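Local coordinates for protein putidaredoxin reductase (Pseudomonas putida, PDB 1Q1R) that probably passes electrons from NADH through its bound FAD to putidaredoxin, the iron-sulfur partner that feeds the cytochrome P450cam monooxygenase, at residues G112-L117 and Y132-E137; V153-G158 and A244-I249; T176-A181 and T210-C215. All blocks are in the same frame, centred on the assembly; numbering follows the deposited sequence.

Contact 1: G112-L117 and Y132-E137; sequences GRPRPL and YLRTLE. With FAD (flavin-adenine dinucleotide), chain C.
Tyr-132 and Leu-117 make the one direct hydrogen bond between 112-117 and 132-137: the backbone N of Leu-117 donates to Tyr-132 OH at 2.8 Å, almost straight at 173°. The amide arrives at the edge of the phenol, near the ring plane. With CG of Tyr-132 anti to its own carbonyl carbon (chi1 -68°), the ring runs alongside 114-117 and carries the hydroxyl to the far end of that segment.

Apolar packing fills the stretch between. Pro-114 CB lies 3.9 Å from Tyr-132 CB, and CG of the same proline sits 3.7 Å from Arg-134 CB, so one pyrrolidine ring packs against two residues. CA of Pro-116 and O of Arg-115 also approach the tyrosine. A phenylalanine in place of Tyr-132 would probably keep much of this packing but leave the Leu-117 amide without its acceptor and that loop less firmly tied.

The charged group is Arg-134. A bend at chi2 accompanies the turn of its chain from the proline to the FAD phosphate, which the guanidinium meets edge-on, NH2 donating to O1A of FAD at 3.0 Å, while the bond from Arg-134 NE to the same oxygen is weak. A water joins Gly-112, Arg-134 and the phosphate, donating to Gly-112 O at 2.8 Å and to O1A of FAD, and accepting from Arg-134 NE in the guanidinium plane. Asp-284, itself hydrogen-bonded to FAD, forms a salt bridge with Arg-134 NH2.

Gly-112, Leu-133 and Arg-134 all belong to the FAD pocket, Leu-133 CG standing 3.8 Å from the flavin methyl C7M. The arginine's positive charge is likely to offset the negative charge of the phosphate, and the shared water ties the strand 112-114 carbonyl into the same polar network.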
loop_
_atom_site.group_PDB
_atom_site.type_symbol
_atom_site.label_atom_id
_atom_site.label_comp_id
_atom_site.label_asym_id
_atom_site.label_seq_id
_atom_site.Cartn_x
_atom_site.Cartn_y
_atom_site.Cartn_z
ATOM N N GLY A 112 -1.273 0.376 9.152
ATOM C CA GLY A 112 -1.547 -1.016 9.455
ATOM C C GLY A 112 -0.286 -1.742 9.877
ATOM O O GLY A 112 0.801 -1.161 9.873
ATOM N N ARG A 113 -0.435 -3.010 10.247
ATOM C CA ARG A 113 0.690 -3.835 10.667
ATOM C C ARG A 113 0.659 -5.157 9.898
ATOM O O ARG A 113 -0.408 -5.625 9.501
ATOM C CB ARG A 113 0.615 -4.097 12.174
ATOM C CG ARG A 113 -0.698 -4.720 12.635
ATOM C CD ARG A 113 -0.667 -5.019 14.128
ATOM N NE ARG A 113 -1.850 -5.757 14.567
ATOM C CZ ARG A 113 -3.010 -5.199 14.900
ATOM N NH1 ARG A 113 -3.162 -3.879 14.856
ATOM N NH2 ARG A 113 -4.022 -5.967 15.283
ATOM N N PRO A 114 1.830 -5.774 9.673
ATOM C CA PRO A 114 1.878 -7.044 8.942
ATOM C C PRO A 114 1.048 -8.129 9.615
ATOM O O PRO A 114 1.084 -8.274 10.836
ATOM C CB PRO A 114 3.365 -7.392 8.945
ATOM C CG PRO A 114 4.032 -6.050 9.008
ATOM C CD PRO A 114 3.189 -5.325 10.028
ATOM N N ARG A 115 0.299 -8.886 8.818
ATOM C CA ARG A 115 -0.506 -9.974 9.353
ATOM C C ARG A 115 0.444 -11.111 9.700
ATOM O O ARG A 115 1.118 -11.655 8.825
ATOM C CB ARG A 115 -1.522 -10.471 8.321
ATOM C CG ARG A 115 -2.386 -11.626 8.836
ATOM C CD ARG A 115 -3.262 -12.219 7.735
ATOM N NE ARG A 115 -4.100 -11.207 7.097
ATOM C CZ ARG A 115 -5.032 -10.500 7.729
ATOM N NH1 ARG A 115 -5.255 -10.694 9.022
ATOM N NH2 ARG A 115 -5.739 -9.593 7.068
ATOM N N PRO A 116 0.511 -11.486 10.981
ATOM C CA PRO A 116 1.401 -12.570 11.412
ATOM C C PRO A 116 1.048 -13.921 10.784
ATOM O O PRO A 116 -0.126 -14.229 10.581
ATOM C CB PRO A 116 1.213 -12.591 12.929
ATOM C CG PRO A 116 0.807 -11.176 13.251
ATOM C CD PRO A 116 -0.150 -10.854 12.135
ATOM N N LEU A 117 2.067 -14.714 10.470
ATOM C CA LEU A 117 1.861 -16.047 9.911
ATOM C C LEU A 117 1.754 -16.977 11.127
ATOM O O LEU A 117 2.707 -17.117 11.895
ATOM C CB LEU A 117 3.051 -16.447 9.034
ATOM C CG LEU A 117 3.005 -17.813 8.337
ATOM C CD1 LEU A 117 1.812 -17.879 7.383
ATOM C CD2 LEU A 117 4.307 -18.038 7.574
ATOM N N TYR A 132 9.209 -9.826 8.279
ATOM C CA TYR A 132 8.068 -9.303 7.543
ATOM C C TYR A 132 8.695 -8.023 6.975
ATOM O O TYR A 132 9.783 -7.635 7.409
ATOM C CB TYR A 132 6.913 -8.945 8.486
ATOM C CG TYR A 132 6.285 -10.148 9.147
ATOM C CD1 TYR A 132 6.785 -10.651 10.351
ATOM C CD2 TYR A 132 5.224 -10.820 8.539
ATOM C CE1 TYR A 132 6.241 -11.802 10.935
ATOM C CE2 TYR A 132 4.673 -11.968 9.105
ATOM C CZ TYR A 132 5.188 -12.454 10.303
ATOM O OH TYR A 132 4.656 -13.596 10.852
ATOM N N LEU A 133 8.046 -7.366 6.023
ATOM C CA LEU A 133 8.623 -6.144 5.466
ATOM C C LEU A 133 7.671 -4.961 5.539
ATOM O O LEU A 133 6.748 -4.848 4.738
ATOM C CB LEU A 133 9.058 -6.367 4.014
ATOM C CG LEU A 133 9.587 -5.142 3.245
ATOM C CD1 LEU A 133 10.740 -4.484 4.005
ATOM C CD2 LEU A 133 10.042 -5.579 1.858
ATOM N N ARG A 134 7.904 -4.077 6.505
ATOM C CA ARG A 134 7.062 -2.900 6.668
ATOM C C ARG A 134 7.872 -1.716 7.205
ATOM O O ARG A 134 7.653 -0.580 6.800
ATOM C CB ARG A 134 5.896 -3.219 7.617
ATOM C CG ARG A 134 4.522 -2.636 7.213
ATOM C CD ARG A 134 4.537 -1.127 7.142
ATOM N NE ARG A 134 3.204 -0.509 7.197
ATOM C CZ ARG A 134 2.283 -0.559 6.235
ATOM N NH1 ARG A 134 2.509 -1.216 5.105
ATOM N NH2 ARG A 134 1.143 0.102 6.387
ATOM N N THR A 135 8.819 -1.982 8.103
ATOM C CA THR A 135 9.620 -0.911 8.690
ATOM C C THR A 135 11.007 -0.784 8.074
ATOM O O THR A 135 11.483 -1.683 7.383
ATOM C CB THR A 135 9.819 -1.118 10.201
ATOM O OG1 THR A 135 10.685 -2.244 10.412
ATOM C CG2 THR A 135 8.479 -1.369 10.888
ATOM N N LEU A 136 11.657 0.345 8.334
ATOM C CA LEU A 136 12.998 0.569 7.816
ATOM C C LEU A 136 13.904 -0.508 8.413
ATOM O O LEU A 136 14.784 -1.034 7.737
ATOM C CB LEU A 136 13.497 1.959 8.212
ATOM C CG LEU A 136 14.919 2.328 7.776
ATOM C CD1 LEU A 136 15.049 2.201 6.263
ATOM C CD2 LEU A 136 15.235 3.755 8.230
ATOM N N GLU A 137 13.667 -0.837 9.681
ATOM C CA GLU A 137 14.455 -1.856 10.358
ATOM C C GLU A 137 14.301 -3.181 9.613
ATOM O O GLU A 137 15.294 -3.868 9.360
ATOM C CB GLU A 137 14.011 -2.006 11.821
ATOM C CG GLU A 137 14.779 -3.080 12.579
ATOM C CD GLU A 137 14.276 -3.279 14.002
ATOM O OE1 GLU A 137 14.241 -2.294 14.769
ATOM O OE2 GLU A 137 13.921 -4.423 14.354
HETATM P PA FAD C . 1.852 3.585 7.888
HETATM O O1A FAD C . 1.690 2.235 8.477
HETATM O O2A FAD C . 2.947 3.807 6.916
HETATM O O5B FAD C . 2.009 4.663 9.062
HETATM C C5B FAD C . 1.277 4.557 10.289
HETATM C C4B FAD C . 2.227 4.860 11.461
HETATM O O4B FAD C . 1.447 5.142 12.677
HETATM C C3B FAD C . 3.097 3.638 11.794
HETATM O O3B FAD C . 4.408 4.082 12.171
HETATM C C2B FAD C . 2.406 3.043 12.996
HETATM O O2B FAD C . 3.342 2.320 13.801
HETATM C C1B FAD C . 1.953 4.290 13.728
HETATM N N9A FAD C . 0.948 4.039 14.797
HETATM C C8A FAD C . -0.115 3.217 14.731
HETATM N N7A FAD C . -0.764 3.248 15.902
HETATM C C5A FAD C . -0.116 4.089 16.704
HETATM C C6A FAD C . -0.313 4.515 18.019
HETATM N N6A FAD C . -1.332 4.042 18.734
HETATM N N1A FAD C . 0.550 5.408 18.565
HETATM C C2A FAD C . 1.587 5.884 17.861
HETATM N N3A FAD C . 1.795 5.484 16.598
HETATM C C4A FAD C . 0.963 4.594 16.004
HETATM N N1 FAD C . 2.161 2.047 -2.276
HETATM C C2 FAD C . 2.144 2.471 -3.610
HETATM O O2 FAD C . 1.248 3.216 -4.007
HETATM N N3 FAD C . 3.163 2.051 -4.483
HETATM C C4 FAD C . 4.199 1.211 -4.013
HETATM O O4 FAD C . 5.107 0.888 -4.776
HETATM C C4X FAD C . 4.212 0.784 -2.674
HETATM N N5 FAD C . 5.234 0.017 -2.196
HETATM C C5X FAD C . 5.315 -0.355 -0.885
HETATM C C6 FAD C . 6.405 -1.125 -0.428
HETATM C C7 FAD C . 6.502 -1.488 0.934
HETATM C C7M FAD C . 7.685 -2.359 1.401
HETATM C C8 FAD C . 5.502 -1.069 1.849
HETATM C C8M FAD C . 5.587 -1.422 3.342
HETATM C C9 FAD C . 4.416 -0.303 1.392
HETATM C C9A FAD C . 4.317 0.055 0.029
HETATM N N10 FAD C . 3.234 0.843 -0.448
HETATM C C10 FAD C . 3.190 1.211 -1.809
HETATM C "C1'" FAD C . 2.140 1.270 0.477
HETATM C "C2'" FAD C . 2.321 2.733 0.888
HETATM O "O2'" FAD C . 3.673 2.936 1.312
HETATM C "C3'" FAD C . 1.350 3.113 2.021
HETATM O "O3'" FAD C . 0.011 2.803 1.613
HETATM C "C4'" FAD C . 1.457 4.607 2.350
HETATM O "O4'" FAD C . 2.795 4.914 2.749
HETATM C "C5'" FAD C . 0.497 5.026 3.478
HETATM O "O5'" FAD C . 0.900 4.510 4.758
HETATM P P FAD C . 0.190 5.095 6.087
HETATM O O1P FAD C . 0.891 6.337 6.475
HETATM O O2P FAD C . -1.264 5.172 5.826
HETATM O O3P FAD C . 0.425 3.936 7.200
HETATM O O HOH W 1 2.911 0.630 10.084
#

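Contact 2: V153-G158 and A244-I249; sequences VVIGGG and AGIGLI
Ile-155 and Ala-244 pair in parallel at the ends of strands 151-155 and 241-244, their CA atoms 4.6 Å apart. The amide of Gly-245 donates to Ile-155 O at 2.8 Å, with 164° at the hydrogen, and meets the carbonyl nearly head-on. Two CA-H...O contacts flank this bond. Ala-244 CA approaches the same Ile-155 oxygen, and just beyond it Gly-156 CA reaches Gly-245 O at 3.3 Å with 163° at the hydrogen.

Gly-156 begins a sequence that fits the GxGxxG turn of a Rossmann-type dinucleotide fold, where a strand passes through a tight glycine turn into a helix, here 159-170. This is probably the half of the reductase that takes the nicotinamide nucleotide. A CB on Gly-156 would collide with Gly-245 O, and the residue's phi of 125° would in addition press it against the preceding carbonyl.

The side chains of Ile-155 and Ala-244 leave the sheet on the same face, with Ile-155 CB and Ala-244 CB 4.3 Å apart. Ile-246 adds its CG2, which lies 4.0 Å from Ile-155 O and 4.4 Å from Ile-155 CG2; this methyl is anti to the residue's own carbonyl carbon, while CG1 takes the more hindered place between N and C. On that face Ile-155 also packs on Leu-117, and Ala-244 on Phe-130 and Tyr-132.

Backbone groups therefore carry the polar side of the contact and aliphatic side chains the rest. Bare glycine is what lets the two chains come so close here; the Gly-156 carbonyl O, buried by the approach, has no hydrogen-bonding partner in the model.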
loop_
_atom_site.group_PDB
_atom_site.type_symbol
_atom_site.label_atom_id
_atom_site.label_comp_id
_atom_site.label_asym_id
_atom_site.label_seq_id
_atom_site.Cartn_x
_atom_site.Cartn_y
_atom_site.Cartn_z
ATOM N N VAL A 153 13.134 -17.804 0.747
ATOM C CA VAL A 153 11.788 -18.297 0.552
ATOM C C VAL A 153 10.878 -17.151 0.947
ATOM O O VAL A 153 10.912 -16.673 2.082
ATOM C CB VAL A 153 11.451 -19.524 1.422
ATOM C CG1 VAL A 153 9.970 -19.868 1.251
ATOM C CG2 VAL A 153 12.304 -20.718 1.002
ATOM N N VAL A 154 10.092 -16.684 -0.015
ATOM C CA VAL A 154 9.147 -15.606 0.218
ATOM C C VAL A 154 7.779 -16.257 0.411
ATOM O O VAL A 154 7.351 -17.060 -0.416
ATOM C CB VAL A 154 9.064 -14.650 -1.002
ATOM C CG1 VAL A 154 8.041 -13.561 -0.734
ATOM C CG2 VAL A 154 10.445 -14.057 -1.304
ATOM N N ILE A 155 7.104 -15.919 1.504
ATOM C CA ILE A 155 5.778 -16.468 1.773
ATOM C C ILE A 155 4.747 -15.377 1.519
ATOM O O ILE A 155 4.617 -14.433 2.301
ATOM C CB ILE A 155 5.661 -16.966 3.226
ATOM C CG1 ILE A 155 6.762 -17.995 3.506
ATOM C CG2 ILE A 155 4.289 -17.601 3.449
ATOM C CD1 ILE A 155 6.919 -18.357 4.973
ATOM N N GLY A 156 4.028 -15.507 0.405
ATOM C CA GLY A 156 3.017 -14.524 0.048
ATOM C C GLY A 156 3.288 -13.996 -1.350
ATOM O O GLY A 156 4.395 -13.543 -1.639
ATOM N N GLY A 157 2.277 -14.042 -2.214
ATOM C CA GLY A 157 2.451 -13.593 -3.585
ATOM C C GLY A 157 1.821 -12.276 -4.007
ATOM O O GLY A 157 1.412 -12.136 -5.165
ATOM N N GLY A 158 1.729 -11.319 -3.086
ATOM C CA GLY A 158 1.175 -10.017 -3.428
ATOM C C GLY A 158 2.247 -9.200 -4.140
ATOM O O GLY A 158 3.344 -9.705 -4.376
ATOM N N ALA A 244 8.121 -13.004 4.986
ATOM C CA ALA A 244 6.691 -13.262 4.940
ATOM C C ALA A 244 5.872 -12.004 4.683
ATOM O O ALA A 244 6.147 -10.937 5.235
ATOM C CB ALA A 244 6.239 -13.923 6.250
ATOM N N GLY A 245 4.856 -12.151 3.840
ATOM C CA GLY A 245 3.982 -11.043 3.515
ATOM C C GLY A 245 2.634 -11.602 3.105
ATOM O O GLY A 245 2.407 -11.891 1.931
ATOM N N ILE A 246 1.741 -11.765 4.075
ATOM C CA ILE A 246 0.418 -12.308 3.800
ATOM C C ILE A 246 -0.692 -11.292 4.044
ATOM O O ILE A 246 -1.797 -11.655 4.445
ATOM C CB ILE A 246 0.141 -13.560 4.660
ATOM C CG1 ILE A 246 0.238 -13.206 6.145
ATOM C CG2 ILE A 246 1.132 -14.655 4.307
ATOM C CD1 ILE A 246 -0.187 -14.322 7.070
ATOM N N GLY A 247 -0.398 -10.018 3.806
ATOM C CA GLY A 247 -1.408 -8.999 4.005
ATOM C C GLY A 247 -1.141 -8.075 5.169
ATOM O O GLY A 247 -0.212 -8.281 5.953
ATOM N N LEU A 248 -1.987 -7.058 5.287
ATOM C CA LEU A 248 -1.865 -6.058 6.332
ATOM C C LEU A 248 -3.117 -6.010 7.201
ATOM O O LEU A 248 -4.228 -6.232 6.718
ATOM C CB LEU A 248 -1.656 -4.684 5.691
ATOM C CG LEU A 248 -1.202 -3.526 6.572
ATOM C CD1 LEU A 248 0.268 -3.726 6.929
ATOM C CD2 LEU A 248 -1.386 -2.206 5.827
ATOM N N ILE A 249 -2.928 -5.723 8.483
ATOM C CA ILE A 249 -4.040 -5.592 9.414
ATOM C C ILE A 249 -4.103 -4.115 9.771
ATOM O O ILE A 249 -3.150 -3.566 10.326
ATOM C CB ILE A 249 -3.814 -6.400 10.710
ATOM C CG1 ILE A 249 -3.791 -7.899 10.398
ATOM C CG2 ILE A 249 -4.925 -6.089 11.714
ATOM C CD1 ILE A 249 -3.547 -8.777 11.624
#

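Contact 3: T176-A181 and T210-C215; sequences TLLDTA and TGTQVC
Asp-179 O accepts from Thr-212 N at 2.9 Å, with the N-H pointing almost straight at it (168°) though 33° out of the carbonyl plane, and it draws in Thr-210 CA as a CA-H...O contact too. The carbonyl belongs to the segment that carries strand 174-178 of the parallel sheet, in what is probably the nucleotide-binding, Rossmann-type domain, and the chain turns away here in an Asx turn: Asp-179 OD1 takes the amide of Ala-181 at 2.6 Å on its anti lone pair. The other carboxylate oxygen, OD2, receives a weak hydrogen bond from Gly-157 in the glycine turn next door, so one aspartate links both turns.

Beyond Asp-179 the turn brings the Ala-181 carbonyl against 210-215. Gly-211 N donates to Ala-181 O at 2.8 Å, from well above the carbonyl plane. Gly-211 takes a positive phi (57°), a conformation most easily adopted without a side chain, and its CA makes a CA-H...O contact with Thr-180 O. In the other direction, Thr-180 CA approaches Thr-212 O at 3.3 Å.

Apolar groups make the rest of the contact. Leu-178 crosses Val-214 at about a right angle, CD1 meeting CG2 of the valine at 3.7 Å, and its CD2 lies farther off, 4.2 Å from Thr-212 CG2. That methyl is turned to the leucine because it stands anti to the threonine's backbone N, which leaves OG1 of Thr-212 beside that N. From there Thr-212 OG1 donates back to Thr-210 O at 3.2 Å, coming from above the carbonyl plane.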
loop_
_atom_site.group_PDB
_atom_site.type_symbol
_atom_site.label_atom_id
_atom_site.label_comp_id
_atom_site.label_asym_id
_atom_site.label_seq_id
_atom_site.Cartn_x
_atom_site.Cartn_y
_atom_site.Cartn_z
ATOM N N THR A 176 12.548 -18.788 -4.027
ATOM C CA THR A 176 11.333 -19.592 -4.115
ATOM C C THR A 176 10.203 -18.760 -3.501
ATOM O O THR A 176 10.349 -18.215 -2.404
ATOM C CB THR A 176 11.446 -20.921 -3.309
ATOM O OG1 THR A 176 12.541 -21.701 -3.803
ATOM C CG2 THR A 176 10.160 -21.731 -3.442
ATOM N N LEU A 177 9.080 -18.644 -4.203
ATOM C CA LEU A 177 7.959 -17.877 -3.671
ATOM C C LEU A 177 6.748 -18.779 -3.527
ATOM O O LEU A 177 6.401 -19.523 -4.442
ATOM C CB LEU A 177 7.637 -16.686 -4.577
ATOM C CG LEU A 177 6.560 -15.732 -4.051
ATOM C CD1 LEU A 177 6.791 -14.327 -4.593
ATOM C CD2 LEU A 177 5.186 -16.248 -4.445
ATOM N N LEU A 178 6.101 -18.698 -2.372
ATOM C CA LEU A 178 4.950 -19.539 -2.086
ATOM C C LEU A 178 3.665 -18.753 -1.891
ATOM O O LEU A 178 3.647 -17.719 -1.217
ATOM C CB LEU A 178 5.214 -20.354 -0.819
ATOM C CG LEU A 178 6.587 -21.016 -0.701
ATOM C CD1 LEU A 178 6.717 -21.653 0.676
ATOM C CD2 LEU A 178 6.757 -22.051 -1.798
ATOM N N ASP A 179 2.587 -19.258 -2.478
ATOM C CA ASP A 179 1.284 -18.629 -2.327
ATOM C C ASP A 179 0.232 -19.723 -2.205
ATOM O O ASP A 179 0.274 -20.722 -2.921
ATOM C CB ASP A 179 0.956 -17.727 -3.516
ATOM C CG ASP A 179 -0.195 -16.777 -3.221
ATOM O OD1 ASP A 179 -1.302 -17.249 -2.885
ATOM O OD2 ASP A 179 0.006 -15.550 -3.315
ATOM N N THR A 180 -0.704 -19.524 -1.288
ATOM C CA THR A 180 -1.770 -20.484 -1.058
ATOM C C THR A 180 -2.788 -20.461 -2.194
ATOM O O THR A 180 -3.403 -21.479 -2.505
ATOM C CB THR A 180 -2.484 -20.184 0.266
ATOM O OG1 THR A 180 -2.867 -18.802 0.297
ATOM C CG2 THR A 180 -1.558 -20.468 1.445
ATOM N N ALA A 181 -2.956 -19.297 -2.816
ATOM C CA ALA A 181 -3.900 -19.144 -3.920
ATOM C C ALA A 181 -3.445 -19.923 -5.148
ATOM O O ALA A 181 -2.263 -20.242 -5.291
ATOM C CB ALA A 181 -4.057 -17.671 -4.266
ATOM N N THR A 210 2.411 -22.086 -6.406
ATOM C CA THR A 210 1.060 -21.680 -6.052
ATOM C C THR A 210 0.315 -22.848 -5.420
ATOM O O THR A 210 0.755 -23.991 -5.507
ATOM C CB THR A 210 0.293 -21.193 -7.291
ATOM O OG1 THR A 210 0.369 -22.189 -8.318
ATOM C CG2 THR A 210 0.892 -19.892 -7.809
ATOM N N GLY A 211 -0.814 -22.560 -4.783
ATOM C CA GLY A 211 -1.572 -23.615 -4.143
ATOM C C GLY A 211 -0.706 -24.341 -3.129
ATOM O O GLY A 211 -0.880 -25.539 -2.885
ATOM N N THR A 212 0.236 -23.612 -2.539
ATOM C CA THR A 212 1.139 -24.189 -1.551
ATOM C C THR A 212 0.894 -23.578 -0.182
ATOM O O THR A 212 0.744 -22.364 -0.050
ATOM C CB THR A 212 2.614 -23.961 -1.937
ATOM O OG1 THR A 212 2.891 -24.618 -3.180
ATOM C CG2 THR A 212 3.533 -24.515 -0.860
ATOM N N GLN A 213 0.854 -24.430 0.837
ATOM C CA GLN A 213 0.620 -23.988 2.202
ATOM C C GLN A 213 1.800 -24.375 3.100
ATOM O O GLN A 213 2.255 -25.523 3.082
ATOM C CB GLN A 213 -0.671 -24.618 2.730
ATOM C CG GLN A 213 -1.064 -24.177 4.127
ATOM C CD GLN A 213 -2.300 -24.898 4.636
ATOM O OE1 GLN A 213 -2.299 -26.124 4.799
ATOM N NE2 GLN A 213 -3.363 -24.142 4.889
ATOM N N VAL A 214 2.301 -23.406 3.860
ATOM C CA VAL A 214 3.401 -23.658 4.783
ATOM C C VAL A 214 2.890 -24.267 6.084
ATOM O O VAL A 214 1.983 -23.698 6.698
ATOM C CB VAL A 214 4.199 -22.374 5.075
ATOM C CG1 VAL A 214 5.263 -22.636 6.129
ATOM C CG2 VAL A 214 4.824 -21.835 3.797
ATOM N N CYS A 215 3.426 -25.405 6.487
ATOM C CA CYS A 215 2.954 -26.030 7.716
ATOM C C CYS A 215 3.915 -25.836 8.878
ATOM O O CYS A 215 3.544 -26.044 10.034
ATOM C CB CYS A 215 2.696 -27.527 7.497
ATOM S SG CYS A 215 4.167 -28.516 7.178
#

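In the fold
All three contacts lie within the pyridine nucleotide-disulphide oxidoreductase part of the chain. Contact 1 closes first along the chain; contact 2 then opens, and contact 3 falls within the span it encloses. Centres of contacts 1 and 2 are about 9 Å apart, joined where strands 112-114 and 248-250 pair antiparallel. Contacts 2 and 3, about 10 Å apart by their centres, meet across neighbouring strands 151-155 and 174-178 of the five-stranded parallel sheet. Contacts 1 and 3 do not touch, their centres about 19 Å apart. The series thus runs from the FAD phosphate to the outer turns of the probable nucleotide-binding sheet, with contact 2 as the bridge.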